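Long-range contacts in trichothecene 15-O-acetyltransferase TRI3 (Fusarium sporotrichioides, PDB 3FOT), which transfers an acetyl group to the 15-oxygen of trichothecene intermediates during the biosynthesis of fungal mycotoxins such as T-2 toxin: residues Lys196-Leu201 with Arg444-Glu449; Gln358-Val363 with Leu411-Phe416. All coordinates share one frame; numbering follows the deposited sequence.

Contact 1: residues Lys196-Leu201 with Arg444-Glu449; sequences KFVGDL and RFIPHE
Gly199 meets Phe445 and Ile446 where the loop joining strands 435-441 and 449-452 lies against helix 191-205, which begins at the glycine of the HXXXDG motif of the BAHD superfamily. The contact illustrates how a glycine lets a chain lie close on a helix: with no CB between them, the CA atoms of Gly199 and Ile446 are 4.0 Å apart. Phe445 O is 3.3 Å from Gly199 CA in a CA-H...O contact with an angle of 155° at the hydrogen. A water lies 2.9 Å from Phe445 O and also within bonding distance of Lys196 O, which Asp200 N already binds within the helix; the water is placed to donate to both, though it has more acceptors nearby than protons to give. Lys196 CG stands anti to its carbonyl carbon (chi1 -77°) and approaches the Phe445 ring obliquely, 3.5 Å from CD1; Arg444 CB lies over the centre of one ring face. Beside the glycine, Val198 CG1 packs 4.0 Å from Ile446 CD1, and Pro447 CD rests against Gly199 CA. Ile446 also touches Phe202 of the same helix and Ile465 of strand 457-469, wedging the loop between helix and sheet, while Phe197 packs against helix 71-88.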
ATOM      1  N   LYS A 196      -1.733   2.855   8.929  1.00  9.40           N
ATOM      2  CA  LYS A 196      -2.430   3.224  10.171  1.00  9.44           C
ATOM      3  C   LYS A 196      -1.952   2.294  11.300  1.00  8.89           C
ATOM      4  O   LYS A 196      -1.705   2.717  12.415  1.00  8.69           O
ATOM      5  CB  LYS A 196      -3.950   3.104  10.020  1.00 10.35           C
ATOM      6  CG  LYS A 196      -4.569   4.283   9.222  1.00 10.66           C
ATOM      7  CD  LYS A 196      -6.047   4.058   8.852  1.00 12.33           C
ATOM      8  CE  LYS A 196      -6.976   4.043  10.075  1.00 14.78           C
ATOM      9  NZ  LYS A 196      -7.083   5.364  10.793  1.00 15.07           N
ATOM     10  N   PHE A 197      -1.807   1.019  10.985  1.00  8.38           N
ATOM     11  CA  PHE A 197      -1.399   0.058  12.003  1.00  7.65           C
ATOM     12  C   PHE A 197       0.057   0.289  12.464  1.00  7.21           C
ATOM     13  O   PHE A 197       0.355   0.182  13.657  1.00  7.56           O
ATOM     14  CB  PHE A 197      -1.601  -1.377  11.491  1.00  7.23           C
ATOM     15  CG  PHE A 197      -1.427  -2.406  12.565  1.00  9.82           C
ATOM     16  CD1 PHE A 197      -2.484  -2.732  13.419  1.00 11.14           C
ATOM     17  CD2 PHE A 197      -0.196  -3.043  12.726  1.00  9.95           C
ATOM     18  CE1 PHE A 197      -2.315  -3.688  14.444  1.00  9.24           C
ATOM     19  CE2 PHE A 197      -0.020  -4.010  13.699  1.00  9.85           C
ATOM     20  CZ  PHE A 197      -1.081  -4.343  14.565  1.00 10.94           C
ATOM     21  N   VAL A 198       0.945   0.641  11.541  1.00  6.87           N
ATOM     22  CA  VAL A 198       2.327   1.042  11.905  1.00  7.36           C
ATOM     23  C   VAL A 198       2.245   2.243  12.887  1.00  7.19           C
ATOM     24  O   VAL A 198       2.908   2.260  13.930  1.00  6.50           O
ATOM     25  CB  VAL A 198       3.143   1.401  10.658  1.00  7.75           C
ATOM     26  CG1 VAL A 198       4.478   2.051  11.028  1.00  9.85           C
ATOM     27  CG2 VAL A 198       3.387   0.121   9.815  1.00  8.24           C
ATOM     28  N   GLY A 199       1.408   3.220  12.546  1.00  6.52           N
ATOM     29  CA  GLY A 199       1.206   4.398  13.417  1.00  7.67           C
ATOM     30  C   GLY A 199       0.761   3.994  14.814  1.00  7.61           C
ATOM     31  O   GLY A 199       1.234   4.546  15.841  1.00  8.10           O
ATOM     32  N   ASP A 200      -0.176   3.054  14.859  1.00  7.78           N
ATOM     33  CA  ASP A 200      -0.696   2.532  16.138  1.00  8.47           C
ATOM     34  C   ASP A 200       0.413   1.899  16.966  1.00  8.26           C
ATOM     35  O   ASP A 200       0.506   2.135  18.158  1.00  7.98           O
ATOM     36  CB  ASP A 200      -1.801   1.492  15.884  1.00  8.56           C
ATOM     37  CG  ASP A 200      -3.059   2.108  15.266  1.00 12.64           C
ATOM     38  OD1 ASP A 200      -3.303   3.319  15.441  1.00 13.78           O
ATOM     39  OD2 ASP A 200      -3.793   1.382  14.579  1.00 12.72           O
ATOM     40  N   LEU A 201       1.245   1.058  16.333  1.00  8.19           N
ATOM     41  CA  LEU A 201       2.392   0.461  17.026  1.00  8.16           C
ATOM     42  C   LEU A 201       3.332   1.526  17.579  1.00  8.14           C
ATOM     43  O   LEU A 201       3.822   1.395  18.703  1.00  8.00           O
ATOM     44  CB  LEU A 201       3.172  -0.479  16.086  1.00  8.86           C
ATOM     45  CG  LEU A 201       2.441  -1.779  15.714  1.00  8.56           C
ATOM     46  CD1 LEU A 201       3.264  -2.527  14.655  1.00 10.61           C
ATOM     47  CD2 LEU A 201       2.223  -2.663  16.980  1.00  9.62           C
ATOM     48  N   ARG A 444      -0.749  11.503   7.862  1.00 12.34           N
ATOM     49  CA  ARG A 444      -2.107  11.090   8.146  1.00 13.66           C
ATOM     50  C   ARG A 444      -2.131   9.881   9.058  1.00 12.81           C
ATOM     51  O   ARG A 444      -3.070   9.705   9.812  1.00 13.51           O
ATOM     52  CB  ARG A 444      -2.868  10.770   6.845  1.00 12.68           C
ATOM     53  CG  ARG A 444      -3.034  11.944   5.902  1.00 16.87           C
ATOM     54  CD  ARG A 444      -3.967  11.553   4.745  1.00 16.24           C
ATOM     55  NE  ARG A 444      -3.264  10.672   3.814  1.00 24.32           N
ATOM     56  CZ  ARG A 444      -3.842   9.841   2.946  1.00 27.51           C
ATOM     57  NH1 ARG A 444      -5.167   9.716   2.889  1.00 26.22           N
ATOM     58  NH2 ARG A 444      -3.071   9.096   2.166  1.00 29.02           N
ATOM     59  N   PHE A 445      -1.095   9.043   8.985  1.00 12.08           N
ATOM     60  CA  PHE A 445      -1.139   7.723   9.603  1.00 11.56           C
ATOM     61  C   PHE A 445      -0.048   7.409  10.617  1.00 10.79           C
ATOM     62  O   PHE A 445      -0.271   6.597  11.508  1.00 10.71           O
ATOM     63  CB  PHE A 445      -1.064   6.667   8.503  1.00 12.30           C
ATOM     64  CG  PHE A 445      -2.001   6.926   7.365  1.00 13.74           C
ATOM     65  CD1 PHE A 445      -3.354   7.098   7.600  1.00 15.29           C
ATOM     66  CD2 PHE A 445      -1.516   7.014   6.065  1.00 16.71           C
ATOM     67  CE1 PHE A 445      -4.238   7.343   6.550  1.00 17.43           C
ATOM     68  CE2 PHE A 445      -2.397   7.265   4.994  1.00 17.25           C
ATOM     69  CZ  PHE A 445      -3.758   7.424   5.255  1.00 15.71           C
ATOM     70  N   ILE A 446       1.129   8.010  10.451  1.00 10.05           N
ATOM     71  CA  ILE A 446       2.328   7.608  11.229  1.00  9.63           C
ATOM     72  C   ILE A 446       2.890   8.860  11.893  1.00  9.76           C
ATOM     73  O   ILE A 446       3.028   9.886  11.240  1.00 10.00           O
ATOM     74  CB  ILE A 446       3.378   6.944  10.309  1.00  9.46           C
ATOM     75  CG1 ILE A 446       2.788   5.649   9.727  1.00 10.13           C
ATOM     76  CG2 ILE A 446       4.703   6.675  11.037  1.00  9.48           C
ATOM     77  CD1 ILE A 446       3.592   5.066   8.570  1.00  9.93           C
ATOM     78  N   PRO A 447       3.239   8.770  13.190  1.00  9.67           N
ATOM     79  CA  PRO A 447       3.773   9.963  13.841  1.00  9.40           C
ATOM     80  C   PRO A 447       5.227  10.284  13.493  1.00  9.23           C
ATOM     81  O   PRO A 447       6.002   9.401  13.123  1.00  9.45           O
ATOM     82  CB  PRO A 447       3.664   9.630  15.332  1.00  9.26           C
ATOM     83  CG  PRO A 447       3.771   8.131  15.396  1.00  9.72           C
ATOM     84  CD  PRO A 447       3.166   7.608  14.100  1.00  9.34           C
ATOM     85  N   HIS A 448       5.610  11.551  13.637  1.00  9.17           N
ATOM     86  CA  HIS A 448       7.019  11.918  13.420  1.00  8.87           C
ATOM     87  C   HIS A 448       7.983  11.329  14.454  1.00  8.89           C
ATOM     88  O   HIS A 448       9.192  11.165  14.169  1.00  9.78           O
ATOM     89  CB  HIS A 448       7.187  13.423  13.460  1.00  9.47           C
ATOM     90  CG  HIS A 448       6.786  14.118  12.200  1.00 11.26           C
ATOM     91  ND1 HIS A 448       6.779  15.495  12.095  1.00 12.07           N
ATOM     92  CD2 HIS A 448       6.363  13.642  11.003  1.00 12.18           C
ATOM     93  CE1 HIS A 448       6.413  15.835  10.869  1.00 12.34           C
ATOM     94  NE2 HIS A 448       6.137  14.733  10.193  1.00 13.43           N
ATOM     95  N   GLU A 449       7.479  11.053  15.654  1.00  9.33           N
ATOM     96  CA  GLU A 449       8.324  10.491  16.709  1.00 10.79           C
ATOM     97  C   GLU A 449       7.624   9.397  17.482  1.00 10.41           C
ATOM     98  O   GLU A 449       6.377   9.363  17.581  1.00 11.44           O
ATOM     99  CB  GLU A 449       8.797  11.570  17.712  1.00 11.12           C
ATOM    100  CG  GLU A 449       9.488  12.792  17.130  1.00 14.39           C
ATOM    101  CD  GLU A 449       8.538  13.928  16.777  1.00 17.90           C
ATOM    102  OE1 GLU A 449       7.359  13.920  17.196  1.00 21.66           O
ATOM    103  OE2 GLU A 449       8.996  14.858  16.086  1.00 19.16           O
TER
HETATM  104  O   HOH W   1      -2.430   5.419  12.952  1.00 14.87           O

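Contact 2: residues Gln358-Val363 with Leu411-Phe416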
ATOM      1  N   GLN A 358     -10.878  -0.525  -1.125  1.00 11.71           N
ATOM      2  CA  GLN A 358     -10.403   0.036  -2.385  1.00 12.05           C
ATOM      3  C   GLN A 358     -11.473  -0.037  -3.443  1.00 12.22           C
ATOM      4  O   GLN A 358     -12.317  -0.933  -3.432  1.00 13.40           O
ATOM      5  CB  GLN A 358      -9.174  -0.720  -2.895  1.00 12.55           C
ATOM      6  CG  GLN A 358      -7.973  -0.602  -1.933  1.00 13.62           C
ATOM      7  CD  GLN A 358      -7.301   0.744  -2.062  1.00 14.50           C
ATOM      8  OE1 GLN A 358      -6.897   1.127  -3.169  1.00 16.90           O
ATOM      9  NE2 GLN A 358      -7.171   1.477  -0.941  1.00 14.10           N
ATOM     10  N   THR A 359     -11.426   0.925  -4.353  1.00 11.39           N
ATOM     11  CA  THR A 359     -12.272   0.831  -5.529  1.00 12.11           C
ATOM     12  C   THR A 359     -11.476   1.281  -6.733  1.00 12.84           C
ATOM     13  O   THR A 359     -10.236   1.287  -6.677  1.00 12.66           O
ATOM     14  CB  THR A 359     -13.655   1.537  -5.335  1.00 12.50           C
ATOM     15  OG1 THR A 359     -14.459   1.319  -6.499  1.00 12.79           O
ATOM     16  CG2 THR A 359     -13.522   2.998  -5.068  1.00 12.18           C
ATOM     17  N   ALA A 360     -12.172   1.634  -7.820  1.00 13.76           N
ATOM     18  CA  ALA A 360     -11.566   1.698  -9.142  1.00 14.79           C
ATOM     19  C   ALA A 360     -12.045   2.962  -9.861  1.00 14.79           C
ATOM     20  O   ALA A 360     -13.138   3.462  -9.585  1.00 14.27           O
ATOM     21  CB  ALA A 360     -11.964   0.470  -9.936  1.00 14.52           C
ATOM     22  N   ALA A 361     -11.194   3.499 -10.738  1.00 14.69           N
ATOM     23  CA  ALA A 361     -11.561   4.583 -11.658  1.00 14.35           C
ATOM     24  C   ALA A 361     -10.772   4.362 -12.938  1.00 14.88           C
ATOM     25  O   ALA A 361      -9.837   3.564 -12.959  1.00 15.60           O
ATOM     26  CB  ALA A 361     -11.226   5.975 -11.062  1.00 13.89           C
ATOM     27  N   VAL A 362     -11.141   5.048 -14.016  1.00 14.33           N
ATOM     28  CA  VAL A 362     -10.393   4.900 -15.251  1.00 14.71           C
ATOM     29  C   VAL A 362      -9.914   6.286 -15.661  1.00 14.75           C
ATOM     30  O   VAL A 362     -10.718   7.189 -15.915  1.00 15.00           O
ATOM     31  CB  VAL A 362     -11.214   4.237 -16.400  1.00 15.01           C
ATOM     32  CG1 VAL A 362     -10.368   4.105 -17.646  1.00 14.76           C
ATOM     33  CG2 VAL A 362     -11.730   2.862 -15.983  1.00 16.31           C
ATOM     34  N   VAL A 363      -8.599   6.455 -15.657  1.00 14.71           N
ATOM     35  CA  VAL A 363      -7.972   7.666 -16.193  1.00 15.21           C
ATOM     36  C   VAL A 363      -7.934   7.574 -17.726  1.00 14.53           C
ATOM     37  O   VAL A 363      -7.525   6.558 -18.279  1.00 14.27           O
ATOM     38  CB  VAL A 363      -6.543   7.814 -15.628  1.00 15.53           C
ATOM     39  CG1 VAL A 363      -5.774   8.977 -16.293  1.00 15.03           C
ATOM     40  CG2 VAL A 363      -6.619   8.011 -14.141  1.00 15.18           C
ATOM     41  N   LEU A 411     -15.890  -3.404  -5.599  1.00 12.22           N
ATOM     42  CA  LEU A 411     -15.984  -4.760  -5.080  1.00 12.59           C
ATOM     43  C   LEU A 411     -16.372  -5.720  -6.200  1.00 12.21           C
ATOM     44  O   LEU A 411     -15.790  -6.784  -6.358  1.00 12.84           O
ATOM     45  CB  LEU A 411     -16.993  -4.826  -3.925  1.00 12.25           C
ATOM     46  CG  LEU A 411     -16.660  -3.968  -2.700  1.00 12.93           C
ATOM     47  CD1 LEU A 411     -17.798  -4.081  -1.686  1.00 15.31           C
ATOM     48  CD2 LEU A 411     -15.314  -4.349  -2.071  1.00 13.48           C
ATOM     49  N   ARG A 412     -17.351  -5.314  -6.997  1.00 12.11           N
ATOM     50  CA  ARG A 412     -17.852  -6.163  -8.067  1.00 12.01           C
ATOM     51  C   ARG A 412     -16.849  -6.357  -9.194  1.00 11.38           C
ATOM     52  O   ARG A 412     -16.629  -7.484  -9.669  1.00 11.05           O
ATOM     53  CB  ARG A 412     -19.177  -5.555  -8.601  1.00 12.37           C
ATOM     54  CG  ARG A 412     -19.921  -6.480  -9.498  1.00 15.35           C
ATOM     55  CD  ARG A 412     -21.252  -5.862  -9.870  1.00 16.20           C
ATOM     56  NE  ARG A 412     -21.999  -6.711 -10.788  1.00 17.80           N
ATOM     57  CZ  ARG A 412     -22.915  -6.251 -11.647  1.00 19.23           C
ATOM     58  NH1 ARG A 412     -23.191  -4.956 -11.712  1.00 15.30           N
ATOM     59  NH2 ARG A 412     -23.547  -7.090 -12.451  1.00 21.40           N
ATOM     60  N   VAL A 413     -16.238  -5.268  -9.646  1.00 11.92           N
ATOM     61  CA  VAL A 413     -15.289  -5.366 -10.742  1.00 12.04           C
ATOM     62  C   VAL A 413     -13.977  -6.005 -10.322  1.00 12.28           C
ATOM     63  O   VAL A 413     -13.335  -6.678 -11.135  1.00 11.71           O
ATOM     64  CB  VAL A 413     -15.023  -4.027 -11.482  1.00 13.26           C
ATOM     65  CG1 VAL A 413     -16.360  -3.439 -12.009  1.00 12.67           C
ATOM     66  CG2 VAL A 413     -14.284  -3.017 -10.609  1.00 12.23           C
ATOM     67  N   HIS A 414     -13.574  -5.790  -9.071  1.00 12.21           N
ATOM     68  CA  HIS A 414     -12.353  -6.466  -8.603  1.00 12.17           C
ATOM     69  C   HIS A 414     -12.588  -7.973  -8.389  1.00 12.07           C
ATOM     70  O   HIS A 414     -11.675  -8.783  -8.579  1.00 12.61           O
ATOM     71  CB  HIS A 414     -11.787  -5.803  -7.341  1.00 12.47           C
ATOM     72  CG  HIS A 414     -11.151  -4.468  -7.576  1.00 12.76           C
ATOM     73  ND1 HIS A 414     -11.088  -3.496  -6.600  1.00 11.31           N
ATOM     74  CD2 HIS A 414     -10.539  -3.945  -8.667  1.00 12.90           C
ATOM     75  CE1 HIS A 414     -10.462  -2.435  -7.076  1.00 11.91           C
ATOM     76  NE2 HIS A 414     -10.115  -2.683  -8.326  1.00 12.24           N
ATOM     77  N   ASN A 415     -13.799  -8.363  -8.001  1.00 13.17           N
ATOM     78  CA  ASN A 415     -14.126  -9.799  -8.041  1.00 13.44           C
ATOM     79  C   ASN A 415     -13.883 -10.367  -9.456  1.00 14.06           C
ATOM     80  O   ASN A 415     -13.274 -11.434  -9.642  1.00 14.37           O
ATOM     81  CB  ASN A 415     -15.572 -10.049  -7.643  1.00 13.94           C
ATOM     82  CG  ASN A 415     -15.804  -9.991  -6.145  1.00 15.62           C
ATOM     83  OD1 ASN A 415     -14.878 -10.048  -5.336  1.00 14.47           O
ATOM     84  ND2 ASN A 415     -17.078  -9.899  -5.767  1.00 14.04           N
ATOM     85  N   PHE A 416     -14.351  -9.631 -10.453  1.00 14.47           N
ATOM     86  CA  PHE A 416     -14.145 -10.037 -11.840  1.00 14.85           C
ATOM     87  C   PHE A 416     -12.650 -10.090 -12.194  1.00 14.23           C
ATOM     88  O   PHE A 416     -12.169 -11.040 -12.820  1.00 14.31           O
ATOM     89  CB  PHE A 416     -14.907  -9.117 -12.793  1.00 15.42           C
ATOM     90  CG  PHE A 416     -14.550  -9.338 -14.233  1.00 17.14           C
ATOM     91  CD1 PHE A 416     -15.161 -10.362 -14.959  1.00 18.14           C
ATOM     92  CD2 PHE A 416     -13.551  -8.571 -14.848  1.00 17.49           C
ATOM     93  CE1 PHE A 416     -14.798 -10.594 -16.305  1.00 19.44           C
ATOM     94  CE2 PHE A 416     -13.184  -8.799 -16.174  1.00 18.77           C
ATOM     95  CZ  PHE A 416     -13.823  -9.808 -16.906  1.00 17.85           C
TER
HETATM   96  O   HOH W   2     -12.408  -3.699  -4.201  1.00 11.90           O
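Gln358 O, at the start of strand 358-365, accepts two hydrogen bonds: one from Gln407 NE2 and one, 2.9 Å long, from a water that also bonds His414 ND1 at 2.7 Å. No direct hydrogen bond joins the two segments, and this water is their polar bridge. It lies at the edge of the imidazole and in its plane, an arrangement that should help to fix the rotation of a ring that belongs to the binding site for 15-deacetylcalonectrin. The arrangement is consistent with second-shell positioning, a strand carbonyl probably helping through water to place a ligand-binding side chain borne by a helix.

In His414, a chi1 of -72° sets CG anti to the carbonyl carbon, and a chi2 of 153° turns the ring so that its CE1 edge faces Thr359 O, 3.8 Å from CE1 and near the ring plane. Beyond it, Ala360 CB sits obliquely to the ring, 4.0 Å from His414 NE2, and the same methyl meets Val413 CG2 at 4.2 Å. Ala360, Val413 and His414 all point their CB atoms across the interface. The polar ends beside them are held elsewhere, Gln358 NE2 by Asp190 OD2 and Thr359 OG1 by Leu406 O.

The axes of the two short segments, strand and helix, pass 7.9 Å apart at 85°, nearly perpendicular. Strand 358-365 pairs with strand 333-340, Tyr255 of helix 246-264 packs on both Ala360 and Val413, and helix 379-401 touches the strand through Tyr397 and Trp400.

The two contacts do not touch: their centres are 28 Å apart, their nearest atoms about 9 Å, and they lie on opposite sides of the chain's centre. Contact 2 is nested in sequence within the long loop that contact 1 closes. It holds the ligand-binding His414, whereas contact 1 is structural packing away from that site. A connection nevertheless runs between them. Asp190, the aspartate of the HXXXDG motif, bonds Gln358 of contact 2 and immediately precedes the helix of contact 1, and that helix in turn holds the chain leading into strand 358-365, through Lys196 to Ser351 O and Asp200 to Tyr354 OH. The motif aspartate and the helix that follows it thus join the contacts.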